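Long-range contacts in beta-Ala-His dipeptidase (PDB 3DLJ), which hydrolyses the peptide bond of Xaa-His dipeptides, above all carnosine and anserine, as a secreted homodimeric peptidase with two zinc ions in each subunit: residues G67-V73 and P90-L96; W151-V155 and N168-I172; R234-S240 and T341-R346; H248-D253 and R379-N383. All coordinates share one frame; numbering follows the deposited sequence.

Interaction 1 (G67-V73 and P90-L96)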
loop_
_atom_site.group_PDB
_atom_site.type_symbol
_atom_site.label_atom_id
_atom_site.label_comp_id
_atom_site.label_asym_id
_atom_site.label_seq_id
_atom_site.Cartn_x
_atom_site.Cartn_y
_atom_site.Cartn_z
ATOM N N GLY A 67 -7.552 3.901 -26.898
ATOM C CA GLY A 67 -6.795 4.760 -27.789
ATOM C C GLY A 67 -5.327 4.938 -27.469
ATOM O O GLY A 67 -4.636 5.655 -28.175
ATOM N N ALA A 68 -4.850 4.286 -26.409
ATOM C CA ALA A 68 -3.455 4.399 -25.969
ATOM C C ALA A 68 -2.484 3.556 -26.814
ATOM O O ALA A 68 -2.828 2.440 -27.246
ATOM C CB ALA A 68 -3.340 4.014 -24.490
ATOM N N ARG A 69 -1.292 4.108 -27.071
ATOM C CA ARG A 69 -0.134 3.306 -27.499
ATOM C C ARG A 69 0.300 2.505 -26.259
ATOM O O ARG A 69 0.617 3.090 -25.233
ATOM C CB ARG A 69 1.015 4.189 -28.030
ATOM C CG ARG A 69 2.201 3.411 -28.636
ATOM C CD ARG A 69 3.427 4.285 -29.002
ATOM N NE ARG A 69 4.038 4.957 -27.854
ATOM C CZ ARG A 69 4.781 4.363 -26.911
ATOM N NH1 ARG A 69 5.021 3.046 -26.948
ATOM N NH2 ARG A 69 5.274 5.082 -25.898
ATOM N N VAL A 70 0.278 1.173 -26.357
ATOM C CA VAL A 70 0.562 0.302 -25.203
ATOM C C VAL A 70 1.798 -0.561 -25.428
ATOM O O VAL A 70 1.904 -1.241 -26.447
ATOM C CB VAL A 70 -0.623 -0.655 -24.887
ATOM C CG1 VAL A 70 -0.298 -1.545 -23.661
ATOM C CG2 VAL A 70 -1.915 0.127 -24.675
ATOM N N ALA A 71 2.730 -0.538 -24.482
ATOM C CA ALA A 71 3.818 -1.519 -24.495
ATOM C C ALA A 71 3.768 -2.373 -23.227
ATOM O O ALA A 71 3.739 -1.828 -22.121
ATOM C CB ALA A 71 5.179 -0.834 -24.629
ATOM N N SER A 72 3.734 -3.698 -23.393
ATOM C CA SER A 72 3.865 -4.616 -22.270
ATOM C C SER A 72 5.305 -5.106 -22.287
ATOM O O SER A 72 5.692 -5.908 -23.147
ATOM C CB SER A 72 2.888 -5.792 -22.387
ATOM O OG SER A 72 1.588 -5.349 -22.773
ATOM N N VAL A 73 6.090 -4.594 -21.344
ATOM C CA VAL A 73 7.534 -4.809 -21.267
ATOM C C VAL A 73 7.875 -6.141 -20.590
ATOM O O VAL A 73 7.502 -6.375 -19.433
ATOM C CB VAL A 73 8.203 -3.664 -20.448
ATOM C CG1 VAL A 73 9.713 -3.877 -20.326
ATOM C CG2 VAL A 73 7.869 -2.300 -21.050
ATOM N N PRO A 90 4.536 -8.654 -17.154
ATOM C CA PRO A 90 5.011 -7.485 -17.883
ATOM C C PRO A 90 4.577 -6.201 -17.216
ATOM O O PRO A 90 3.609 -6.189 -16.443
ATOM C CB PRO A 90 4.370 -7.628 -19.278
ATOM C CG PRO A 90 3.196 -8.512 -19.084
ATOM C CD PRO A 90 3.625 -9.473 -17.977
ATOM N N VAL A 91 5.325 -5.137 -17.467
ATOM C CA VAL A 91 4.918 -3.837 -17.002
ATOM C C VAL A 91 4.259 -3.147 -18.203
ATOM O O VAL A 91 4.804 -3.154 -19.307
ATOM C CB VAL A 91 6.090 -3.021 -16.429
ATOM C CG1 VAL A 91 5.683 -1.570 -16.264
ATOM C CG2 VAL A 91 6.531 -3.597 -15.062
ATOM N N ILE A 92 3.067 -2.595 -17.989
ATOM C CA ILE A 92 2.451 -1.796 -19.019
ATOM C C ILE A 92 3.036 -0.401 -18.973
ATOM O O ILE A 92 3.052 0.236 -17.918
ATOM C CB ILE A 92 0.923 -1.746 -18.886
ATOM C CG1 ILE A 92 0.347 -3.130 -19.182
ATOM C CG2 ILE A 92 0.329 -0.649 -19.819
ATOM C CD1 ILE A 92 -1.109 -3.246 -18.880
ATOM N N LEU A 93 3.549 0.035 -20.124
ATOM C CA LEU A 93 3.961 1.416 -20.334
ATOM C C LEU A 93 3.147 1.993 -21.479
ATOM O O LEU A 93 3.447 1.717 -22.649
ATOM C CB LEU A 93 5.453 1.495 -20.657
ATOM C CG LEU A 93 6.475 1.164 -19.559
ATOM C CD1 LEU A 93 7.867 1.389 -20.119
ATOM C CD2 LEU A 93 6.263 2.024 -18.336
ATOM N N ALA A 94 2.129 2.790 -21.140
ATOM C CA ALA A 94 1.136 3.270 -22.118
ATOM C C ALA A 94 1.053 4.794 -22.204
ATOM O O ALA A 94 1.186 5.479 -21.190
ATOM C CB ALA A 94 -0.232 2.684 -21.797
ATOM N N GLU A 95 0.854 5.319 -23.419
ATOM C CA GLU A 95 0.647 6.758 -23.628
ATOM C C GLU A 95 -0.651 7.045 -24.393
ATOM O O GLU A 95 -0.916 6.452 -25.434
ATOM C CB GLU A 95 1.886 7.456 -24.267
ATOM C CG GLU A 95 1.958 7.547 -25.800
ATOM C CD GLU A 95 3.253 8.212 -26.333
ATOM O OE1 GLU A 95 4.017 7.569 -27.091
ATOM O OE2 GLU A 95 3.505 9.394 -26.015
ATOM N N LEU A 96 -1.454 7.961 -23.858
ATOM C CA LEU A 96 -2.666 8.421 -24.513
ATOM C C LEU A 96 -2.530 9.902 -24.881
ATOM O O LEU A 96 -2.772 10.786 -24.053
ATOM C CB LEU A 96 -3.882 8.191 -23.609
ATOM C CG LEU A 96 -5.273 8.581 -24.127
ATOM C CD1 LEU A 96 -5.695 7.780 -25.344
ATOM C CD2 LEU A 96 -6.266 8.393 -23.007
#

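Interaction 2 (W151-V155 and N168-I172)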
loop_
_atom_site.group_PDB
_atom_site.type_symbol
_atom_site.label_atom_id
_atom_site.label_comp_id
_atom_site.label_asym_id
_atom_site.label_seq_id
_atom_site.Cartn_x
_atom_site.Cartn_y
_atom_site.Cartn_z
ATOM N N TRP A 151 -9.572 5.679 -12.511
ATOM C CA TRP A 151 -8.720 6.471 -13.409
ATOM C C TRP A 151 -8.978 6.137 -14.861
ATOM O O TRP A 151 -9.203 7.042 -15.677
ATOM C CB TRP A 151 -7.217 6.254 -13.079
ATOM C CG TRP A 151 -6.262 7.086 -13.905
ATOM C CD1 TRP A 151 -5.705 6.739 -15.109
ATOM C CD2 TRP A 151 -5.739 8.400 -13.592
ATOM N NE1 TRP A 151 -4.886 7.753 -15.569
ATOM C CE2 TRP A 151 -4.872 8.771 -14.655
ATOM C CE3 TRP A 151 -5.898 9.287 -12.509
ATOM C CZ2 TRP A 151 -4.175 9.994 -14.673
ATOM C CZ3 TRP A 151 -5.197 10.514 -12.530
ATOM C CH2 TRP A 151 -4.353 10.845 -13.603
ATOM N N ILE A 152 -8.957 4.838 -15.184
ATOM C CA ILE A 152 -9.231 4.373 -16.553
ATOM C C ILE A 152 -10.653 4.731 -17.012
ATOM O O ILE A 152 -10.862 5.135 -18.167
ATOM C CB ILE A 152 -8.953 2.846 -16.728
ATOM C CG1 ILE A 152 -7.440 2.580 -16.795
ATOM C CG2 ILE A 152 -9.682 2.288 -17.976
ATOM C CD1 ILE A 152 -7.030 1.099 -16.603
ATOM N N ASN A 153 -11.626 4.567 -16.118
ATOM C CA ASN A 153 -13.017 4.882 -16.428
ATOM C C ASN A 153 -13.211 6.383 -16.685
ATOM O O ASN A 153 -13.893 6.735 -17.623
ATOM C CB ASN A 153 -13.972 4.361 -15.335
ATOM C CG ASN A 153 -14.026 2.816 -15.265
ATOM O OD1 ASN A 153 -13.686 2.143 -16.205
ATOM N ND2 ASN A 153 -14.467 2.278 -14.140
ATOM N N ALA A 154 -12.609 7.255 -15.860
ATOM C CA ALA A 154 -12.566 8.702 -16.141
ATOM C C ALA A 154 -12.103 9.035 -17.579
ATOM O O ALA A 154 -12.755 9.820 -18.287
ATOM C CB ALA A 154 -11.705 9.454 -15.096
ATOM N N VAL A 155 -10.969 8.470 -17.984
ATOM C CA VAL A 155 -10.452 8.640 -19.348
ATOM C C VAL A 155 -11.462 8.165 -20.384
ATOM O O VAL A 155 -11.676 8.827 -21.394
ATOM C CB VAL A 155 -9.109 7.884 -19.575
ATOM C CG1 VAL A 155 -8.736 7.913 -21.053
ATOM C CG2 VAL A 155 -7.997 8.497 -18.761
ATOM N N ASN A 168 -2.147 15.161 -21.962
ATOM C CA ASN A 168 -1.694 13.841 -22.375
ATOM C C ASN A 168 -1.639 12.961 -21.119
ATOM O O ASN A 168 -1.421 13.449 -20.006
ATOM C CB ASN A 168 -0.317 13.883 -23.061
ATOM C CG ASN A 168 -0.278 14.787 -24.300
ATOM O OD1 ASN A 168 -1.064 14.645 -25.243
ATOM N ND2 ASN A 168 0.673 15.709 -24.306
ATOM N N ILE A 169 -1.872 11.667 -21.282
ATOM C CA ILE A 169 -1.863 10.763 -20.146
ATOM C C ILE A 169 -0.976 9.577 -20.427
ATOM O O ILE A 169 -1.089 8.909 -21.459
ATOM C CB ILE A 169 -3.291 10.293 -19.763
ATOM C CG1 ILE A 169 -4.133 11.509 -19.336
ATOM C CG2 ILE A 169 -3.237 9.234 -18.640
ATOM C CD1 ILE A 169 -5.560 11.166 -18.923
ATOM N N LYS A 170 -0.070 9.351 -19.489
ATOM C CA LYS A 170 0.757 8.180 -19.485
ATOM C C LYS A 170 0.339 7.239 -18.345
ATOM O O LYS A 170 -0.149 7.675 -17.286
ATOM C CB LYS A 170 2.243 8.573 -19.435
ATOM C CG LYS A 170 2.753 9.148 -20.764
ATOM C CD LYS A 170 4.269 9.320 -20.837
ATOM C CE LYS A 170 4.710 9.417 -22.298
ATOM N NZ LYS A 170 6.053 10.068 -22.543
ATOM N N PHE A 171 0.488 5.939 -18.591
ATOM C CA PHE A 171 0.196 4.929 -17.570
ATOM C C PHE A 171 1.418 4.058 -17.401
ATOM O O PHE A 171 1.993 3.587 -18.394
ATOM C CB PHE A 171 -0.988 4.029 -17.973
ATOM C CG PHE A 171 -2.192 4.767 -18.547
ATOM C CD1 PHE A 171 -2.176 5.266 -19.854
ATOM C CD2 PHE A 171 -3.362 4.884 -17.805
ATOM C CE1 PHE A 171 -3.281 5.896 -20.397
ATOM C CE2 PHE A 171 -4.480 5.514 -18.338
ATOM C CZ PHE A 171 -4.447 6.032 -19.633
ATOM N N ILE A 172 1.836 3.865 -16.154
ATOM C CA ILE A 172 2.779 2.784 -15.804
ATOM C C ILE A 172 2.122 1.821 -14.789
ATOM O O ILE A 172 1.922 2.180 -13.626
ATOM C CB ILE A 172 4.164 3.313 -15.306
ATOM C CG1 ILE A 172 5.090 2.154 -14.927
ATOM C CG2 ILE A 172 4.026 4.327 -14.138
ATOM C CD1 ILE A 172 6.469 2.601 -14.497
#

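Interaction 3 (R234-S240 and T341-R346)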
loop_
_atom_site.group_PDB
_atom_site.type_symbol
_atom_site.label_atom_id
_atom_site.label_comp_id
_atom_site.label_asym_id
_atom_site.label_seq_id
_atom_site.Cartn_x
_atom_site.Cartn_y
_atom_site.Cartn_z
ATOM N N ARG A 234 17.602 -27.676 15.943
ATOM C CA ARG A 234 17.903 -28.505 14.800
ATOM C C ARG A 234 16.696 -28.278 13.937
ATOM O O ARG A 234 15.770 -27.588 14.353
ATOM C CB ARG A 234 18.011 -29.972 15.190
ATOM C CG ARG A 234 16.781 -30.479 15.926
ATOM C CD ARG A 234 16.842 -31.975 16.186
ATOM N NE ARG A 234 15.481 -32.485 16.310
ATOM C CZ ARG A 234 15.154 -33.664 16.819
ATOM N NH1 ARG A 234 16.101 -34.476 17.274
ATOM N NH2 ARG A 234 13.874 -34.021 16.886
ATOM N N ASP A 235 16.711 -28.842 12.742
ATOM C CA ASP A 235 15.640 -28.666 11.783
ATOM C C ASP A 235 14.397 -29.464 12.168
ATOM O O ASP A 235 13.292 -29.003 11.952
ATOM C CB ASP A 235 16.108 -29.100 10.379
ATOM C CG ASP A 235 16.846 -27.994 9.624
ATOM O OD1 ASP A 235 17.542 -28.344 8.654
ATOM O OD2 ASP A 235 16.729 -26.794 9.977
ATOM N N GLN A 236 14.584 -30.658 12.723
ATOM C CA GLN A 236 13.455 -31.516 13.086
ATOM C C GLN A 236 12.803 -31.038 14.410
ATOM O O GLN A 236 13.497 -30.647 15.355
ATOM C CB GLN A 236 13.918 -32.978 13.169
ATOM C CG GLN A 236 12.827 -34.039 13.161
ATOM C CD GLN A 236 13.375 -35.436 13.353
ATOM O OE1 GLN A 236 14.227 -35.680 14.227
ATOM N NE2 GLN A 236 12.887 -36.379 12.541
ATOM N N ASP A 237 11.469 -31.056 14.451
ATOM C CA ASP A 237 10.720 -30.729 15.656
ATOM C C ASP A 237 10.817 -31.883 16.633
ATOM O O ASP A 237 11.250 -32.982 16.256
ATOM C CB ASP A 237 9.230 -30.518 15.343
ATOM C CG ASP A 237 8.962 -29.334 14.477
ATOM O OD1 ASP A 237 9.821 -28.454 14.309
ATOM O OD2 ASP A 237 7.846 -29.270 13.956
ATOM N N PHE A 238 10.398 -31.640 17.875
ATOM C CA PHE A 238 10.378 -32.673 18.910
ATOM C C PHE A 238 8.954 -32.900 19.412
ATOM O O PHE A 238 8.125 -31.974 19.432
ATOM C CB PHE A 238 11.245 -32.284 20.133
ATOM C CG PHE A 238 12.675 -31.886 19.802
ATOM C CD1 PHE A 238 12.973 -30.611 19.312
ATOM C CD2 PHE A 238 13.722 -32.762 20.042
ATOM C CE1 PHE A 238 14.294 -30.227 19.039
ATOM C CE2 PHE A 238 15.031 -32.390 19.787
ATOM C CZ PHE A 238 15.314 -31.120 19.266
ATOM N N HIS A 239 8.694 -34.131 19.850
ATOM C CA HIS A 239 7.478 -34.462 20.587
ATOM C C HIS A 239 7.612 -33.750 21.940
ATOM O O HIS A 239 8.612 -33.904 22.617
ATOM C CB HIS A 239 7.404 -35.972 20.793
ATOM C CG HIS A 239 6.158 -36.442 21.480
ATOM N ND1 HIS A 239 5.741 -35.946 22.694
ATOM C CD2 HIS A 239 5.263 -37.399 21.141
ATOM C CE1 HIS A 239 4.624 -36.547 23.057
ATOM N NE2 HIS A 239 4.318 -37.439 22.137
ATOM N N SER A 240 6.610 -32.977 22.334
ATOM C CA SER A 240 6.783 -32.073 23.480
ATOM C C SER A 240 6.753 -32.787 24.817
ATOM O O SER A 240 7.101 -32.208 25.837
ATOM C CB SER A 240 5.799 -30.909 23.437
ATOM O OG SER A 240 4.567 -31.277 24.000
ATOM N N THR A 341 0.962 -31.285 19.969
ATOM C CA THR A 341 1.979 -31.343 21.012
ATOM C C THR A 341 3.420 -31.473 20.436
ATOM O O THR A 341 3.999 -32.585 20.302
ATOM C CB THR A 341 1.679 -32.463 22.052
ATOM O OG1 THR A 341 1.221 -33.637 21.383
ATOM C CG2 THR A 341 0.598 -32.027 23.020
ATOM N N VAL A 342 3.980 -30.309 20.107
ATOM C CA VAL A 342 5.211 -30.213 19.340
ATOM C C VAL A 342 6.107 -29.115 19.928
ATOM O O VAL A 342 5.627 -28.059 20.319
ATOM C CB VAL A 342 4.907 -29.951 17.801
ATOM C CG1 VAL A 342 4.327 -28.547 17.555
ATOM C CG2 VAL A 342 6.148 -30.204 16.929
ATOM N N ILE A 343 7.395 -29.396 20.029
ATOM C CA ILE A 343 8.412 -28.366 20.235
ATOM C C ILE A 343 9.043 -28.089 18.852
ATOM O O ILE A 343 9.802 -28.904 18.362
ATOM C CB ILE A 343 9.528 -28.868 21.185
ATOM C CG1 ILE A 343 8.989 -29.122 22.597
ATOM C CG2 ILE A 343 10.725 -27.913 21.201
ATOM C CD1 ILE A 343 9.882 -30.068 23.390
ATOM N N PRO A 344 8.691 -26.955 18.213
ATOM C CA PRO A 344 9.298 -26.529 16.933
ATOM C C PRO A 344 10.825 -26.472 17.018
ATOM O O PRO A 344 11.349 -25.969 17.999
ATOM C CB PRO A 344 8.729 -25.117 16.731
ATOM C CG PRO A 344 7.437 -25.128 17.484
ATOM C CD PRO A 344 7.648 -26.007 18.670
ATOM N N GLY A 345 11.522 -26.998 16.014
ATOM C CA GLY A 345 12.980 -26.989 16.009
ATOM C C GLY A 345 13.564 -25.673 15.501
ATOM O O GLY A 345 14.627 -25.247 15.927
ATOM N N ARG A 346 12.857 -25.006 14.600
ATOM C CA ARG A 346 13.360 -23.794 13.982
ATOM C C ARG A 346 12.193 -22.870 13.726
ATOM O O ARG A 346 11.242 -23.222 13.011
ATOM C CB ARG A 346 14.030 -24.141 12.634
ATOM C CG ARG A 346 15.084 -23.160 12.182
ATOM C CD ARG A 346 15.657 -23.600 10.816
ATOM N NE ARG A 346 14.954 -22.907 9.745
ATOM C CZ ARG A 346 15.556 -22.291 8.735
ATOM N NH1 ARG A 346 14.824 -21.655 7.810
ATOM N NH2 ARG A 346 16.890 -22.320 8.650
HETATM O O HOH W 1 10.149 -25.984 13.193
#

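Interaction 4 (H248-D253 and R379-N383)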
loop_
_atom_site.group_PDB
_atom_site.type_symbol
_atom_site.label_atom_id
_atom_site.label_comp_id
_atom_site.label_asym_id
_atom_site.label_seq_id
_atom_site.Cartn_x
_atom_site.Cartn_y
_atom_site.Cartn_z
ATOM N N HIS A 248 16.610 -26.262 25.528
ATOM C CA HIS A 248 16.437 -24.844 25.297
ATOM C C HIS A 248 15.540 -24.778 24.074
ATOM O O HIS A 248 15.982 -25.034 22.943
ATOM C CB HIS A 248 17.755 -24.170 24.941
ATOM C CG HIS A 248 18.720 -24.065 26.080
ATOM N ND1 HIS A 248 19.871 -24.826 26.149
ATOM C CD2 HIS A 248 18.742 -23.248 27.160
ATOM C CE1 HIS A 248 20.540 -24.509 27.244
ATOM N NE2 HIS A 248 19.880 -23.551 27.874
ATOM N N GLU A 249 14.269 -24.473 24.292
ATOM C CA GLU A 249 13.296 -24.525 23.209
ATOM C C GLU A 249 13.316 -23.249 22.368
ATOM O O GLU A 249 13.155 -22.149 22.912
ATOM C CB GLU A 249 11.903 -24.793 23.770
ATOM C CG GLU A 249 11.812 -26.079 24.558
ATOM C CD GLU A 249 10.372 -26.440 24.930
ATOM O OE1 GLU A 249 10.180 -27.418 25.681
ATOM O OE2 GLU A 249 9.424 -25.757 24.462
ATOM N N PRO A 250 13.533 -23.393 21.040
ATOM C CA PRO A 250 13.482 -22.257 20.119
ATOM C C PRO A 250 12.300 -21.307 20.381
ATOM O O PRO A 250 12.513 -20.097 20.397
ATOM C CB PRO A 250 13.371 -22.946 18.736
ATOM C CG PRO A 250 14.212 -24.169 18.929
ATOM C CD PRO A 250 13.840 -24.646 20.316
ATOM N N MET A 251 11.087 -21.845 20.592
ATOM C CA MET A 251 9.908 -20.996 20.892
ATOM C C MET A 251 10.058 -20.174 22.178
ATOM O O MET A 251 9.617 -19.020 22.233
ATOM C CB MET A 251 8.624 -21.803 20.965
ATOM C CG MET A 251 7.991 -22.093 19.634
ATOM S SD MET A 251 7.418 -20.648 18.718
ATOM C CE MET A 251 5.869 -20.230 19.550
ATOM N N ALA A 252 10.661 -20.760 23.212
ATOM C CA ALA A 252 10.859 -20.041 24.466
ATOM C C ALA A 252 11.824 -18.843 24.268
ATOM O O ALA A 252 11.560 -17.770 24.772
ATOM C CB ALA A 252 11.361 -21.000 25.578
ATOM N N ASP A 253 12.924 -19.053 23.533
ATOM C CA ASP A 253 13.874 -18.009 23.157
ATOM C C ASP A 253 13.206 -16.913 22.286
ATOM O O ASP A 253 13.330 -15.729 22.567
ATOM C CB ASP A 253 15.082 -18.618 22.410
ATOM C CG ASP A 253 16.014 -19.450 23.308
ATOM O OD1 ASP A 253 15.978 -19.284 24.547
ATOM O OD2 ASP A 253 16.803 -20.281 22.756
ATOM N N ARG A 379 20.278 -15.261 27.984
ATOM C CA ARG A 379 19.550 -16.498 28.170
ATOM C C ARG A 379 20.449 -17.726 28.339
ATOM O O ARG A 379 19.989 -18.753 28.817
ATOM C CB ARG A 379 18.567 -16.674 27.020
ATOM C CG ARG A 379 17.354 -15.804 27.231
ATOM C CD ARG A 379 16.279 -16.033 26.224
ATOM N NE ARG A 379 15.595 -17.318 26.334
ATOM C CZ ARG A 379 14.611 -17.584 27.183
ATOM N NH1 ARG A 379 14.030 -18.782 27.172
ATOM N NH2 ARG A 379 14.207 -16.665 28.047
ATOM N N ASN A 380 21.731 -17.597 27.991
ATOM C CA ASN A 380 22.676 -18.713 27.976
ATOM C C ASN A 380 22.052 -19.941 27.281
ATOM O O ASN A 380 21.929 -21.023 27.873
ATOM C CB ASN A 380 23.186 -19.060 29.400
ATOM C CG ASN A 380 23.921 -17.903 30.077
ATOM O OD1 ASN A 380 24.579 -17.093 29.423
ATOM N ND2 ASN A 380 23.826 -17.838 31.408
ATOM N N SER A 381 21.648 -19.753 26.028
ATOM C CA SER A 381 20.935 -20.780 25.279
ATOM C C SER A 381 21.904 -21.474 24.327
ATOM O O SER A 381 22.876 -20.873 23.915
ATOM C CB SER A 381 19.783 -20.155 24.507
ATOM O OG SER A 381 19.211 -21.060 23.576
ATOM N N SER A 382 21.617 -22.728 23.980
ATOM C CA SER A 382 22.424 -23.497 23.045
ATOM C C SER A 382 21.997 -23.217 21.614
ATOM O O SER A 382 22.664 -23.628 20.668
ATOM C CB SER A 382 22.277 -24.992 23.342
ATOM O OG SER A 382 20.926 -25.440 23.180
ATOM N N ASN A 383 20.860 -22.535 21.457
ATOM C CA ASN A 383 20.329 -22.211 20.128
ATOM C C ASN A 383 21.147 -21.153 19.408
ATOM O O ASN A 383 21.897 -20.398 20.007
ATOM C CB ASN A 383 18.850 -21.789 20.236
ATOM C CG ASN A 383 17.972 -22.914 20.710
ATOM O OD1 ASN A 383 18.238 -24.078 20.405
ATOM N ND2 ASN A 383 16.924 -22.588 21.463
#

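Interaction 1 (G67-V73 and P90-L96)
The guanidinium of R69 meets the carboxylate of E95 at its edge, with E95 OE1 in the guanidinium plane; the two planes stand 86° apart. This salt bridge lies on the surface of an antiparallel strand pair at the margin of the six-stranded mixed sheet, where 69-73 is one of the two outermost strands within this chain. R69 NE meets the anti lone pair of E95 OE1 at 2.7 Å, whereas R69 NH2, 3.0 Å from the same oxygen, comes from above the carboxylate plane. One oxygen thus takes two N-H groups. The arginine gets there by setting CG anti to its backbone N (chi1 -174°) and then bending at chi3, which swings NE round to E95 OE1.

The N-to-C directions of the two strand segments make 159°, and six backbone hydrogen bonds fix the register through the pairs R69/E95, A71/L93 and V73/V91. L93 N to A71 O, at 2.7 Å, is the shortest of them. R69, A71, V73, V91, L93 and E95 share one face, where V73 CG2 packs on L93 CD1 at 3.8 Å and helix 184-191 adds L187. The other face carries V70, S72, I92 and A94: V70 CG1 touches I92 CG2 at 4.0 Å, and helix 46-65 lies against V70 and S72. Ahead of the strand, G67 closes that helix in a Schellman motif, with a positive phi that suits glycine. At the far end, P90 CA approaches V73 O to 3.1 Å in a CA-H...O contact.

Interaction 2 (W151-V155 and N168-I172)
W151 and F171 form an oblique aromatic pair between helix 141-160 and strand 168-174, whose local axes pass 11.6 Å apart. The helix packs on one side of the mixed sheet of this M20 peptidase's zinc-binding domain, whose strand 104-110 carries the metal ligand H110. From CB, which points toward the strand, the W151 side chain leaves with CG anti to the backbone N (chi1 -177°), sending the indole across the gap. Its CD1 comes first, 3.7 Å from F171 CE2. NE1 follows, with F171 CE2 at 3.6 Å and I169 CG2 at 3.8 Å both ahead of it. Farther round the six-membered ring, CZ2 reaches the same I169 methyl at 4.1 Å. Both partners meet the indole at its edge, and the ring planes of W151 and F171 are 87° apart. I169 CG2 also lies over one face of the F171 ring, near the rim. One helical turn on, V155 CG2 and I169 CD1 meet tip to tip at 3.6 Å.

F107 stacks on W151, and F474 and F478 of helix 464-482 meet it edge-to-face. Every touching residue is buried and no hydrogen bond crosses, so shape governs: largely apolar side chains pack closely, indole NE1 among the touching atoms.

Interaction 3 (R234-S240 and T341-R346)
F238 and I343 form the hydrogen-bonded pair of a short two-stranded antiparallel sheet, 238-239 with 342-343. Among backbone bonds, F238 N to I343 O spans 2.8 Å and I343 N to F238 O 2.7 Å, both nearly straight; S240 N to T341 O is a weak third. The side-chain-to-backbone bond comes from D237, whose OD1 accepts from G345 N at 2.8 Å on its anti side, out of the carboxylate plane. Water 1 extends this link, lying 2.7 Å from D237 OD1 and accepting from R346 N. Replacing D237 by an alanine would probably leave the G345 amide and water 1 without this acceptor. G345 itself packs so closely that a CB would run into R234 O and Q236 O.

Charges contribute little directly: D235 OD2 lies near R346 but well out of its guanidinium plane, and their salt-bridge partners are K232 and E230 respectively. The R234 guanidinium lies with one face on the F238 ring, its NE and NH2 bonding Q236 O and D237 O. Apolar contact is made by I343, whose CB meets F238 CB at 4.0 Å while its CG1 packs on S240 CB. V342, with CG2 anti to its backbone N, places that methyl 3.5 Å from both D237 CB and D237 OD2.

Interaction 4 (H248-D253 and R379-N383)
D253 presents the two oxygens of its carboxylate to different side chains of the 379-383 loop. In a salt bridge, OD1 lies in the guanidinium plane of R379, 2.7 Å from NE, which meets it on its anti side, somewhat out of the carboxylate plane; the two planes stand 79° apart, and R379 NH1 adds a weak bond. A bend at chi3 of R379 (70°) brings NE round to this oxygen and lays one guanidinium face against A252 O. OD2 accepts twice, from S381 OG at 2.7 Å on its syn side and from N383 ND2 at 2.6 Å on its anti side, the donors arriving from opposite faces of the carboxylate plane. N383 ND2 also gives a bond to H248 O at 3.0 Å, from above the carbonyl plane, and so ties H248, ahead of the helix, to D253 in its first turn. An alanine at D253 would probably leave R379 without this counter-charge and S381 OG and N383 ND2 without their shared acceptor.

H248 lies flat against the loop: S381 CA sits over its ring centre, 3.9 Å from the centroid, in a CH-pi contact, while H248 ND1 and S382 OG hydrogen bond at 3.2 Å. S381 OG, which donates to D253, itself accepts from N383 N: an ST turn at S381-N383, within the loop linking helix 361-377 to strand 384-397.

In the fold
Interactions 1 and 2 share one sheet, in which strands 91-96 and 168-174 are neighbours; L96 CD2 packs on V155 CG1, and the centres are 11 Å apart. Interaction 2 is wholly buried and apolar, whereas interaction 1, at the sheet margin, adds backbone bonds and an outward salt bridge. Interactions 3 and 4 form a second group, their centres 12 Å apart, with P250 and M251 of helix 250-258 packing on P344 and G345. Both are partly buried: interaction 3 pairs backbone strands with one bond from D237, interaction 4 centres on the D253 carboxylate. Centres of the two groups lie 51 to 55 Å apart, and interactions 3 and 4 are remote from the zinc sites.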